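Local coordinates for protein prolyl-tRNA synthetase (Naegleria fowleri, PDB 6UYH) that probably attaches proline to its cognate tRNA after activating the amino acid with ATP, as a class II aminoacyl-tRNA synthetase, at residues A[53-58]-A[271-276]; A[59-64]-A[192-197]; A[197-202]-A[293-298]. All coordinates share one frame; numbering follows the deposited sequence. Where two conformers were deposited one is given.

Contact 1: residues A[53-58]-A[271-276]. With ANP (phosphoaminophosphonic acid-adenylate ester), chain C.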
loop_
_atom_site.group_PDB
_atom_site.type_symbol
_atom_site.label_atom_id
_atom_site.label_comp_id
_atom_site.label_asym_id
_atom_site.label_seq_id
_atom_site.Cartn_x
_atom_site.Cartn_y
_atom_site.Cartn_z
ATOM N N PHE A 53 9.341 -6.899 1.655
ATOM C CA PHE A 53 9.614 -6.539 3.044
ATOM C C PHE A 53 10.485 -5.294 3.154
ATOM O O PHE A 53 10.285 -4.463 4.050
ATOM C CB PHE A 53 10.287 -7.706 3.772
ATOM C CG PHE A 53 10.570 -7.421 5.228
ATOM C CD1 PHE A 53 9.618 -7.684 6.193
ATOM C CD2 PHE A 53 11.783 -6.862 5.625
ATOM C CE1 PHE A 53 9.865 -7.412 7.522
ATOM C CE2 PHE A 53 12.030 -6.576 6.961
ATOM C CZ PHE A 53 11.071 -6.851 7.905
ATOM N N VAL A 54 11.481 -5.159 2.272
ATOM C CA VAL A 54 12.333 -3.972 2.305
ATOM C C VAL A 54 11.504 -2.720 2.049
ATOM O O VAL A 54 11.639 -1.707 2.745
ATOM C CB VAL A 54 13.481 -4.098 1.288
ATOM C CG1 VAL A 54 14.350 -2.819 1.315
ATOM C CG2 VAL A 54 14.357 -5.295 1.604
ATOM N N TRP A 55 10.641 -2.761 1.034
ATOM C CA TRP A 55 9.848 -1.575 0.723
ATOM C C TRP A 55 8.850 -1.274 1.839
ATOM O O TRP A 55 8.651 -0.110 2.200
ATOM C CB TRP A 55 9.139 -1.752 -0.618
ATOM C CG TRP A 55 8.437 -0.519 -1.109
ATOM C CD1 TRP A 55 7.098 -0.395 -1.396
ATOM C CD2 TRP A 55 9.025 0.767 -1.375
ATOM N NE1 TRP A 55 6.830 0.887 -1.837
ATOM C CE2 TRP A 55 7.989 1.618 -1.823
ATOM C CE3 TRP A 55 10.327 1.282 -1.277
ATOM C CZ2 TRP A 55 8.215 2.958 -2.165
ATOM C CZ3 TRP A 55 10.551 2.614 -1.623
ATOM C CH2 TRP A 55 9.498 3.434 -2.061
ATOM N N GLU A 56 8.248 -2.309 2.431
ATOM C CA GLU A 56 7.371 -2.075 3.579
ATOM C C GLU A 56 8.128 -1.426 4.733
ATOM O O GLU A 56 7.558 -0.614 5.472
ATOM C CB GLU A 56 6.735 -3.386 4.041
ATOM C CG GLU A 56 5.723 -3.935 3.069
ATOM C CD GLU A 56 5.071 -5.198 3.597
ATOM O OE1 GLU A 56 5.730 -5.926 4.369
ATOM O OE2 GLU A 56 3.909 -5.453 3.251
ATOM N N SER A 57 9.399 -1.804 4.918
ATOM C CA SER A 57 10.223 -1.231 5.978
ATOM C C SER A 57 10.486 0.244 5.720
ATOM O O SER A 57 10.430 1.067 6.640
ATOM C CB SER A 57 11.542 -1.991 6.091
ATOM O OG SER A 57 11.355 -3.317 6.586
ATOM N N VAL A 58 10.749 0.588 4.468
ATOM C CA VAL A 58 10.906 1.991 4.096
ATOM C C VAL A 58 9.617 2.750 4.370
ATOM O O VAL A 58 9.637 3.842 4.952
ATOM C CB VAL A 58 11.333 2.101 2.623
ATOM C CG1 VAL A 58 11.276 3.562 2.156
ATOM C CG2 VAL A 58 12.742 1.545 2.476
ATOM N N LEU A 271 10.081 9.239 -3.775
ATOM C CA LEU A 271 11.097 8.224 -3.516
ATOM C C LEU A 271 10.488 6.894 -3.944
ATOM O O LEU A 271 9.336 6.630 -3.596
ATOM C CB LEU A 271 11.451 8.190 -2.019
ATOM C CG LEU A 271 12.493 7.183 -1.532
ATOM C CD1 LEU A 271 13.884 7.733 -1.774
ATOM C CD2 LEU A 271 12.278 6.860 -0.055
ATOM N N SER A 272 11.235 6.063 -4.689
ATOM C CA SER A 272 10.657 4.863 -5.317
ATOM C C SER A 272 11.400 3.587 -4.923
ATOM O O SER A 272 12.419 3.611 -4.224
ATOM C CB SER A 272 10.688 4.981 -6.841
ATOM O OG SER A 272 11.990 4.673 -7.318
ATOM N N THR A 273 10.908 2.464 -5.465
ATOM C CA THR A 273 11.555 1.165 -5.324
ATOM C C THR A 273 12.907 1.091 -6.039
ATOM O O THR A 273 13.580 0.061 -5.941
ATOM C CB THR A 273 10.612 0.057 -5.815
ATOM O OG1 THR A 273 9.928 0.458 -7.017
ATOM C CG2 THR A 273 9.575 -0.262 -4.713
ATOM N N ARG A 274 13.319 2.156 -6.731
ATOM C CA ARG A 274 14.712 2.283 -7.147
ATOM C C ARG A 274 15.659 2.093 -5.963
ATOM O O ARG A 274 16.761 1.549 -6.123
ATOM C CB ARG A 274 14.919 3.656 -7.813
ATOM C CG ARG A 274 16.370 4.063 -8.002
ATOM C CD ARG A 274 16.464 5.354 -8.825
ATOM N NE ARG A 274 15.974 5.156 -10.182
ATOM C CZ ARG A 274 16.004 6.089 -11.116
ATOM N NH1 ARG A 274 16.532 7.284 -10.842
ATOM N NH2 ARG A 274 15.523 5.820 -12.325
ATOM N N THR A 275 15.237 2.525 -4.775
ATOM C CA THR A 275 16.012 2.333 -3.547
ATOM C C THR A 275 16.516 0.907 -3.401
ATOM O O THR A 275 17.664 0.686 -2.994
ATOM C CB THR A 275 15.156 2.683 -2.323
ATOM O OG1 THR A 275 13.884 2.021 -2.416
ATOM C CG2 THR A 275 14.938 4.177 -2.238
ATOM N N LEU A 276 15.663 -0.073 -3.706
ATOM C CA LEU A 276 16.052 -1.474 -3.552
ATOM C C LEU A 276 17.186 -1.835 -4.507
ATOM O O LEU A 276 18.093 -2.593 -4.149
ATOM C CB LEU A 276 14.853 -2.394 -3.792
ATOM C CG LEU A 276 13.954 -2.703 -2.587
ATOM C CD1 LEU A 276 13.323 -1.442 -2.049
ATOM C CD2 LEU A 276 12.885 -3.694 -2.979
HETATM P PG ANP C . 15.037 9.573 -14.242
HETATM O O1G ANP C . 16.106 10.244 -14.968
HETATM O O2G ANP C . 13.985 9.030 -15.298
HETATM O O3G ANP C . 15.717 8.407 -13.425
HETATM P PB ANP C . 12.809 11.304 -13.233
HETATM O O1B ANP C . 12.906 12.747 -13.389
HETATM O O2B ANP C . 11.964 10.712 -14.402
HETATM N N3B ANP C . 14.279 10.567 -13.177
HETATM P PA ANP C . 10.966 11.593 -11.021
HETATM O O1A ANP C . 11.364 12.901 -10.461
HETATM O O2A ANP C . 9.760 11.733 -11.889
HETATM O O3A ANP C . 12.117 10.933 -11.895
HETATM O "O5'" ANP C . 10.663 10.435 -9.944
HETATM C "C5'" ANP C . 10.937 10.454 -8.524
HETATM C "C4'" ANP C . 11.952 9.375 -8.251
HETATM O "O4'" ANP C . 11.448 8.101 -8.711
HETATM C "C3'" ANP C . 13.253 9.572 -9.012
HETATM O "O3'" ANP C . 14.126 10.439 -8.297
HETATM C "C2'" ANP C . 13.805 8.149 -9.108
HETATM O "O2'" ANP C . 14.618 7.855 -7.980
HETATM C "C1'" ANP C . 12.525 7.291 -9.153
HETATM N N9 ANP C . 12.202 6.786 -10.482
HETATM C C8 ANP C . 12.006 7.519 -11.623
HETATM N N7 ANP C . 11.721 6.802 -12.682
HETATM C C5 ANP C . 11.728 5.497 -12.203
HETATM C C6 ANP C . 11.500 4.258 -12.828
HETATM N N6 ANP C . 11.152 4.120 -14.110
HETATM N N1 ANP C . 11.619 3.145 -12.070
HETATM C C2 ANP C . 11.915 3.277 -10.773
HETATM N N3 ANP C . 12.133 4.391 -10.072
HETATM C C4 ANP C . 12.028 5.474 -10.850
#
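Ser272 O, where strand 261-272 turns into helix 274-283, takes two bonds from one residue, 2.8 Å from Thr275 OG1 and 3.1 Å from Thr275 N. The indole of Trp55, on helix 49-67, packs against this turn, with its CZ3 lying 3.4 Å from the same Ser272 O. Leu271 O sits at the ring edge, near CH2. Thr273 crosses the indole at about a right angle and sets its methyl over one face: Thr273 CG2 is 3.7 Å from the centroid of the five-membered ring of Trp55, a CH-pi contact only 17° off the normal. Beside the indole, aliphatic side chains complete the contact. Val54 CG1 meets Leu276 CD1 at 3.8 Å as the two side chains slide past each other, while Val58 and Leu271 meet tip to tip. Beyond the turn lies the ATP analogue. With chi1 at 80°, Ser272 OG is placed between its own N and carbonyl carbon, where it accepts from Arg274 N and donates to ANP N3 at 2.8 Å. Arg274 reaches ANP O3G with two nitrogens, NH1 at 2.9 Å and NH2 at 2.8 Å, and the ribose C2' rests over one face of the guanidinium. The strand-turn-helix matches class II motif 3, whose conserved arginine meets the gamma-phosphate. Indole and aliphatic groups cover the turn's back; its polar front holds adenine through N3 and would offset phosphate charge.

Contact 2: residues A[59-64]-A[192-197]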
loop_
_atom_site.group_PDB
_atom_site.type_symbol
_atom_site.label_atom_id
_atom_site.label_comp_id
_atom_site.label_asym_id
_atom_site.label_seq_id
_atom_site.Cartn_x
_atom_site.Cartn_y
_atom_site.Cartn_z
ATOM N N GLN A 59 8.472 2.171 3.967
ATOM C CA GLN A 59 7.170 2.803 4.192
ATOM C C GLN A 59 6.956 3.095 5.672
ATOM O O GLN A 59 6.538 4.192 6.055
ATOM C CB GLN A 59 6.032 1.902 3.674
ATOM C CG GLN A 59 6.012 1.608 2.159
ATOM C CD GLN A 59 4.829 0.720 1.698
ATOM O OE1 GLN A 59 4.432 -0.250 2.371
ATOM N NE2 GLN A 59 4.277 1.046 0.532
ATOM N N LYS A 60 7.215 2.097 6.518
ATOM C CA LYS A 60 6.948 2.252 7.941
ATOM C C LYS A 60 7.774 3.387 8.529
ATOM O O LYS A 60 7.259 4.225 9.282
ATOM C CB LYS A 60 7.242 0.937 8.664
ATOM C CG LYS A 60 7.128 1.021 10.176
ATOM C CD LYS A 60 7.543 -0.287 10.833
ATOM C CE LYS A 60 7.373 -0.220 12.334
ATOM N NZ LYS A 60 7.126 -1.575 12.886
ATOM N N PHE A 61 9.067 3.417 8.195
ATOM C CA PHE A 61 9.951 4.472 8.675
ATOM C C PHE A 61 9.523 5.837 8.146
ATOM O O PHE A 61 9.398 6.800 8.911
ATOM C CB PHE A 61 11.384 4.169 8.252
ATOM C CG PHE A 61 12.355 5.284 8.537
ATOM C CD1 PHE A 61 12.833 5.495 9.820
ATOM C CD2 PHE A 61 12.796 6.109 7.517
ATOM C CE1 PHE A 61 13.753 6.515 10.080
ATOM C CE2 PHE A 61 13.715 7.132 7.761
ATOM C CZ PHE A 61 14.189 7.336 9.050
ATOM N N PHE A 62 9.312 5.941 6.830
ATOM C CA PHE A 62 9.021 7.243 6.236
ATOM C C PHE A 62 7.679 7.779 6.723
ATOM O O PHE A 62 7.570 8.960 7.061
ATOM C CB PHE A 62 9.051 7.140 4.707
ATOM C CG PHE A 62 9.040 8.476 3.999
ATOM C CD1 PHE A 62 10.197 9.238 3.915
ATOM C CD2 PHE A 62 7.883 8.947 3.393
ATOM C CE1 PHE A 62 10.200 10.466 3.259
ATOM C CE2 PHE A 62 7.878 10.176 2.723
ATOM C CZ PHE A 62 9.033 10.925 2.658
ATOM N N ASP A 63 6.655 6.916 6.780
ATOM C CA ASP A 63 5.350 7.309 7.302
ATOM C C ASP A 63 5.467 7.890 8.700
ATOM O O ASP A 63 4.829 8.899 9.021
ATOM C CB ASP A 63 4.397 6.105 7.338
ATOM C CG ASP A 63 3.507 6.000 6.102
ATOM O OD1 ASP A 63 3.582 6.872 5.226
ATOM O OD2 ASP A 63 2.739 5.018 6.022
ATOM N N ALA A 64 6.227 7.226 9.576
ATOM C CA ALA A 64 6.326 7.737 10.937
ATOM C C ALA A 64 7.028 9.088 10.971
ATOM O O ALA A 64 6.667 9.946 11.782
ATOM C CB ALA A 64 7.044 6.732 11.842
ATOM N N LYS A 192 17.855 11.248 2.742
ATOM C CA LYS A 192 19.195 10.863 3.176
ATOM C C LYS A 192 19.124 9.830 4.302
ATOM O O LYS A 192 19.879 8.854 4.309
ATOM C CB LYS A 192 19.977 12.105 3.615
ATOM C CG LYS A 192 21.333 11.839 4.279
ATOM C CD LYS A 192 21.187 11.805 5.788
ATOM C CE LYS A 192 22.484 12.128 6.506
ATOM N NZ LYS A 192 22.189 12.267 7.960
ATOM N N ARG A 193 18.206 10.020 5.257
ATOM C CA ARG A 193 18.103 9.069 6.363
ATOM C C ARG A 193 17.610 7.701 5.897
ATOM O O ARG A 193 18.049 6.673 6.425
ATOM C CB ARG A 193 17.195 9.626 7.455
ATOM C CG ARG A 193 17.758 10.894 8.091
ATOM C CD ARG A 193 16.866 11.366 9.226
ATOM N NE ARG A 193 16.777 10.351 10.268
ATOM C CZ ARG A 193 15.779 10.257 11.138
ATOM N NH1 ARG A 193 14.776 11.128 11.102
ATOM N NH2 ARG A 193 15.783 9.290 12.040
ATOM N N VAL A 194 16.683 7.654 4.934
ATOM C CA VAL A 194 16.268 6.357 4.394
ATOM C C VAL A 194 17.475 5.616 3.835
ATOM O O VAL A 194 17.738 4.462 4.185
ATOM C CB VAL A 194 15.182 6.519 3.314
ATOM C CG1 VAL A 194 14.955 5.163 2.583
ATOM C CG2 VAL A 194 13.862 7.022 3.924
ATOM N N TYR A 195 18.231 6.272 2.956
ATOM C CA TYR A 195 19.371 5.593 2.354
ATOM C C TYR A 195 20.409 5.213 3.405
ATOM O O TYR A 195 20.863 4.064 3.453
ATOM C CB TYR A 195 19.984 6.469 1.270
ATOM C CG TYR A 195 19.294 6.312 -0.053
ATOM C CD1 TYR A 195 18.420 7.286 -0.537
ATOM C CD2 TYR A 195 19.487 5.158 -0.815
ATOM C CE1 TYR A 195 17.787 7.127 -1.768
ATOM C CE2 TYR A 195 18.857 4.989 -2.031
ATOM C CZ TYR A 195 18.013 5.975 -2.506
ATOM O OH TYR A 195 17.393 5.785 -3.724
ATOM N N GLU A 196 20.772 6.151 4.283
ATOM C CA GLU A 196 21.912 5.902 5.169
ATOM C C GLU A 196 21.517 5.056 6.378
ATOM O O GLU A 196 22.208 4.089 6.711
ATOM C CB GLU A 196 22.546 7.226 5.596
ATOM C CG GLU A 196 23.180 7.968 4.382
ATOM C CD GLU A 196 24.310 8.908 4.738
ATOM O OE1 GLU A 196 24.628 9.059 5.935
ATOM O OE2 GLU A 196 24.886 9.498 3.799
ATOM N N GLU A 197 20.395 5.381 7.028
ATOM C CA GLU A 197 20.035 4.699 8.272
ATOM C C GLU A 197 19.321 3.368 8.039
ATOM O O GLU A 197 19.451 2.458 8.860
ATOM C CB GLU A 197 19.168 5.609 9.149
ATOM C CG GLU A 197 19.912 6.835 9.675
ATOM C CD GLU A 197 19.015 7.817 10.432
ATOM O OE1 GLU A 197 19.401 9.002 10.526
ATOM O OE2 GLU A 197 17.933 7.421 10.930
#
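Phe61 projects from helix 49-67 to two side chains of helix 177-198, meeting both with its edge. Its CE2 touches Val194 CG2 at 3.8 Å. At the neighbouring position, Phe61 CZ stands 3.8 Å above the centre of the Arg193 guanidinium, and the two planes are 83° apart, so the rim of the ring points into the flat of the cation and the contact is not a stack of faces. Phe62 comes to the same methyl more loosely, its CD1 4.3 Å from Val194 CG2. Glu197, one turn further along the helix, fixes the orientation of the guanidinium with its face turned to the Phe61 edge. Arg193 grips that carboxylate side-on, NE to Glu197 OE1 at 3.0 Å and NH2 to OE2 at 3.1 Å. OE2 uses its syn lone pair, whereas OE1 is met from above the carboxylate plane. The bend at chi3 (61°) turns Arg193 NE out of the extended line of the chain, toward the carboxylate. Further out, Phe62 rests on Trp269 and Val194 on Leu271, both of strand 261-272, and Phe61 also touches Leu198. The axes of 59-64 and 192-197 approach to 10.8 Å at 142°, a wide, roughly antiparallel crossing spanned mainly by Phe61. Two helices packed together on a central antiparallel sheet fit the class II synthetase core, and helix 49-67, followed by strand 72-73, is consistent with the long helix of motif 1.

Contact 3: residues A[197-202]-A[293-298]. With EDO (1,2-ethanediol), chain Q.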
loop_
_atom_site.group_PDB
_atom_site.type_symbol
_atom_site.label_atom_id
_atom_site.label_comp_id
_atom_site.label_asym_id
_atom_site.label_seq_id
_atom_site.Cartn_x
_atom_site.Cartn_y
_atom_site.Cartn_z
ATOM N N GLU A 197 20.395 5.381 7.028
ATOM C CA GLU A 197 20.035 4.699 8.272
ATOM C C GLU A 197 19.321 3.368 8.039
ATOM O O GLU A 197 19.451 2.458 8.860
ATOM C CB GLU A 197 19.168 5.609 9.149
ATOM C CG GLU A 197 19.912 6.835 9.675
ATOM C CD GLU A 197 19.015 7.817 10.432
ATOM O OE1 GLU A 197 19.401 9.002 10.526
ATOM O OE2 GLU A 197 17.933 7.421 10.930
ATOM N N LEU A 198 18.575 3.215 6.947
ATOM C CA LEU A 198 17.911 1.949 6.646
ATOM C C LEU A 198 18.711 1.074 5.687
ATOM O O LEU A 198 18.867 -0.129 5.928
ATOM C CB LEU A 198 16.514 2.196 6.055
ATOM C CG LEU A 198 15.467 2.776 7.007
ATOM C CD1 LEU A 198 14.123 2.877 6.305
ATOM C CD2 LEU A 198 15.372 1.913 8.253
ATOM N N LEU A 199 19.204 1.653 4.591
ATOM C CA LEU A 199 19.836 0.897 3.509
ATOM C C LEU A 199 21.358 0.900 3.557
ATOM O O LEU A 199 21.983 0.214 2.735
ATOM C CB LEU A 199 19.368 1.447 2.151
ATOM C CG LEU A 199 17.838 1.539 2.000
ATOM C CD1 LEU A 199 17.449 2.116 0.648
ATOM C CD2 LEU A 199 17.162 0.181 2.221
ATOM N N ALA A 200 21.958 1.652 4.487
ATOM C CA ALA A 200 23.414 1.778 4.618
ATOM C C ALA A 200 24.066 2.234 3.312
ATOM O O ALA A 200 25.173 1.814 2.973
ATOM C CB ALA A 200 24.040 0.470 5.120
ATOM N N VAL A 201 23.387 3.107 2.576
ATOM C CA VAL A 201 23.891 3.652 1.315
ATOM C C VAL A 201 24.210 5.130 1.523
ATOM O O VAL A 201 23.326 5.891 1.929
ATOM C CB VAL A 201 22.882 3.482 0.168
ATOM C CG1 VAL A 201 23.341 4.295 -1.048
ATOM C CG2 VAL A 201 22.716 2.006 -0.203
ATOM N N PRO A 202 25.424 5.584 1.230
ATOM C CA PRO A 202 25.742 7.004 1.407
ATOM C C PRO A 202 25.196 7.838 0.259
ATOM O O PRO A 202 25.044 7.361 -0.868
ATOM C CB PRO A 202 27.277 7.016 1.420
ATOM C CG PRO A 202 27.645 5.886 0.501
ATOM C CD PRO A 202 26.589 4.810 0.768
ATOM N N PRO A 293 20.844 -4.658 8.148
ATOM C CA PRO A 293 20.010 -5.288 9.189
ATOM C C PRO A 293 18.627 -4.669 9.377
ATOM O O PRO A 293 17.678 -5.392 9.695
ATOM C CB PRO A 293 20.873 -5.137 10.449
ATOM C CG PRO A 293 22.282 -5.183 9.926
ATOM C CD PRO A 293 22.247 -4.498 8.576
ATOM N N ARG A 294 18.469 -3.362 9.184
ATOM C CA ARG A 294 17.180 -2.749 9.476
ATOM C C ARG A 294 16.122 -3.022 8.412
ATOM O O ARG A 294 14.941 -2.738 8.651
ATOM C CB ARG A 294 17.364 -1.243 9.689
ATOM C CG ARG A 294 18.069 -0.957 11.020
ATOM C CD ARG A 294 18.822 0.366 11.050
ATOM N NE ARG A 294 19.894 0.343 12.045
ATOM C CZ ARG A 294 20.788 1.314 12.212
ATOM N NH1 ARG A 294 20.738 2.400 11.441
ATOM N NH2 ARG A 294 21.732 1.201 13.142
ATOM N N VAL A 295 16.493 -3.571 7.256
ATOM C CA VAL A 295 15.498 -3.969 6.271
ATOM C C VAL A 295 15.573 -5.455 5.947
ATOM O O VAL A 295 14.956 -5.904 4.985
ATOM C CB VAL A 295 15.597 -3.123 4.986
ATOM C CG1 VAL A 295 15.402 -1.641 5.309
ATOM C CG2 VAL A 295 16.932 -3.357 4.278
ATOM N N ALA A 296 16.296 -6.235 6.749
ATOM C CA ALA A 296 16.470 -7.659 6.477
ATOM C C ALA A 296 15.251 -8.443 6.952
ATOM O O ALA A 296 14.922 -8.400 8.140
ATOM C CB ALA A 296 17.732 -8.173 7.167
ATOM N N PHE A 297 14.625 -9.202 6.039
ATOM C CA PHE A 297 13.457 -10.010 6.399
ATOM C C PHE A 297 13.774 -10.930 7.570
ATOM O O PHE A 297 12.913 -11.200 8.420
ATOM C CB PHE A 297 12.988 -10.829 5.189
ATOM C CG PHE A 297 13.885 -11.982 4.867
ATOM C CD1 PHE A 297 13.589 -13.258 5.314
ATOM C CD2 PHE A 297 15.058 -11.777 4.150
ATOM C CE1 PHE A 297 14.440 -14.320 5.044
ATOM C CE2 PHE A 297 15.922 -12.834 3.874
ATOM C CZ PHE A 297 15.613 -14.110 4.324
ATOM N N CYS A 298 15.001 -11.440 7.610
ATOM C CA CYS A 298 15.522 -12.192 8.742
ATOM C C CYS A 298 16.856 -11.564 9.111
ATOM O O CYS A 298 17.743 -11.448 8.257
ATOM C CB CYS A 298 15.694 -13.675 8.396
ATOM S SG CYS A 298 16.578 -14.645 9.644
HETATM C C1 EDO Q . 19.202 -3.157 13.931
HETATM O O1 EDO Q . 19.381 -1.778 14.272
HETATM C C2 EDO Q . 19.290 -3.987 15.207
HETATM O O2 EDO Q . 18.462 -3.399 16.214
HETATM O O HOH W 1 20.255 -1.422 8.171
#
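Arg294 starts with CG anti to its carbonyl carbon (chi1 -72°) and then runs extended from CG to NE, a course that carries the guanidinium to the end of helix 177-198. Val295, with CG1 likewise anti to the carbonyl carbon (chi1 -59°), directs that methyl at the next residues of the same helix end. The arginine delivers the one direct hydrogen bond between the segments: Arg294 NH1 donates to Glu197 O over 2.9 Å at 151°, lying in the carbonyl plane on a lone pair. The chain itself passes close by, with Arg294 CD 3.1 Å from Glu197 O. A second, water-mediated link runs beside it. The water donates to Leu198 O at 2.9 Å and accepts from Arg294 N at 2.8 Å, so two successive carbonyls, of Glu197 and Leu198, are tied to one residue of 293-298. Apolar contacts join in. Leu198 CD2 meets Arg294 CB at 4.0 Å, the side chains crossing at about a right angle, and Val295 CG1 lies 4.1 Å from Leu198 CB and 4.0 Å from Leu199 CD2. Ala200 then leaves the helix with a positive phi. The rest of the guanidinium is occupied too: NH2 forms a salt bridge with Asp399 of helix 391-415, and NE donates to O1 of an ethanediol, probably from the crystallisation liquor. The Glu197 carboxylate is engaged by Arg193 instead. Val295 also packs on Val54 and Ser57 of helix 49-67. The arrangement is consistent with an interdomain connection: the segment leading from helix 274-283 of the catalytic core to strand 300-304, in the mixed five-stranded sheet expected of a class IIa anticodon-binding domain, is fastened to a helix C terminus of the core.

How the contacts relate
From the N terminus, helix 49-67 supplies 53-58 and 59-64, the first sides of contacts 1 and 2. Contact 2 closes first, when helix 177-198 returns to 59-64. Contact 1 closes later, at 271-276, and its loop encloses that of contact 2. Contact 3 opens at the end of helix 177-198, sharing Glu197 with contact 2, and closes at 293-298; it follows contact 2 in series and crosses contact 1. The three also touch in space: Tyr195 packs on Leu271 and Thr275, and Phe53 and Val54 on Val295. Together they join two core helices, the nucleotide-binding strand-turn-helix and the approach to the five-stranded sheet.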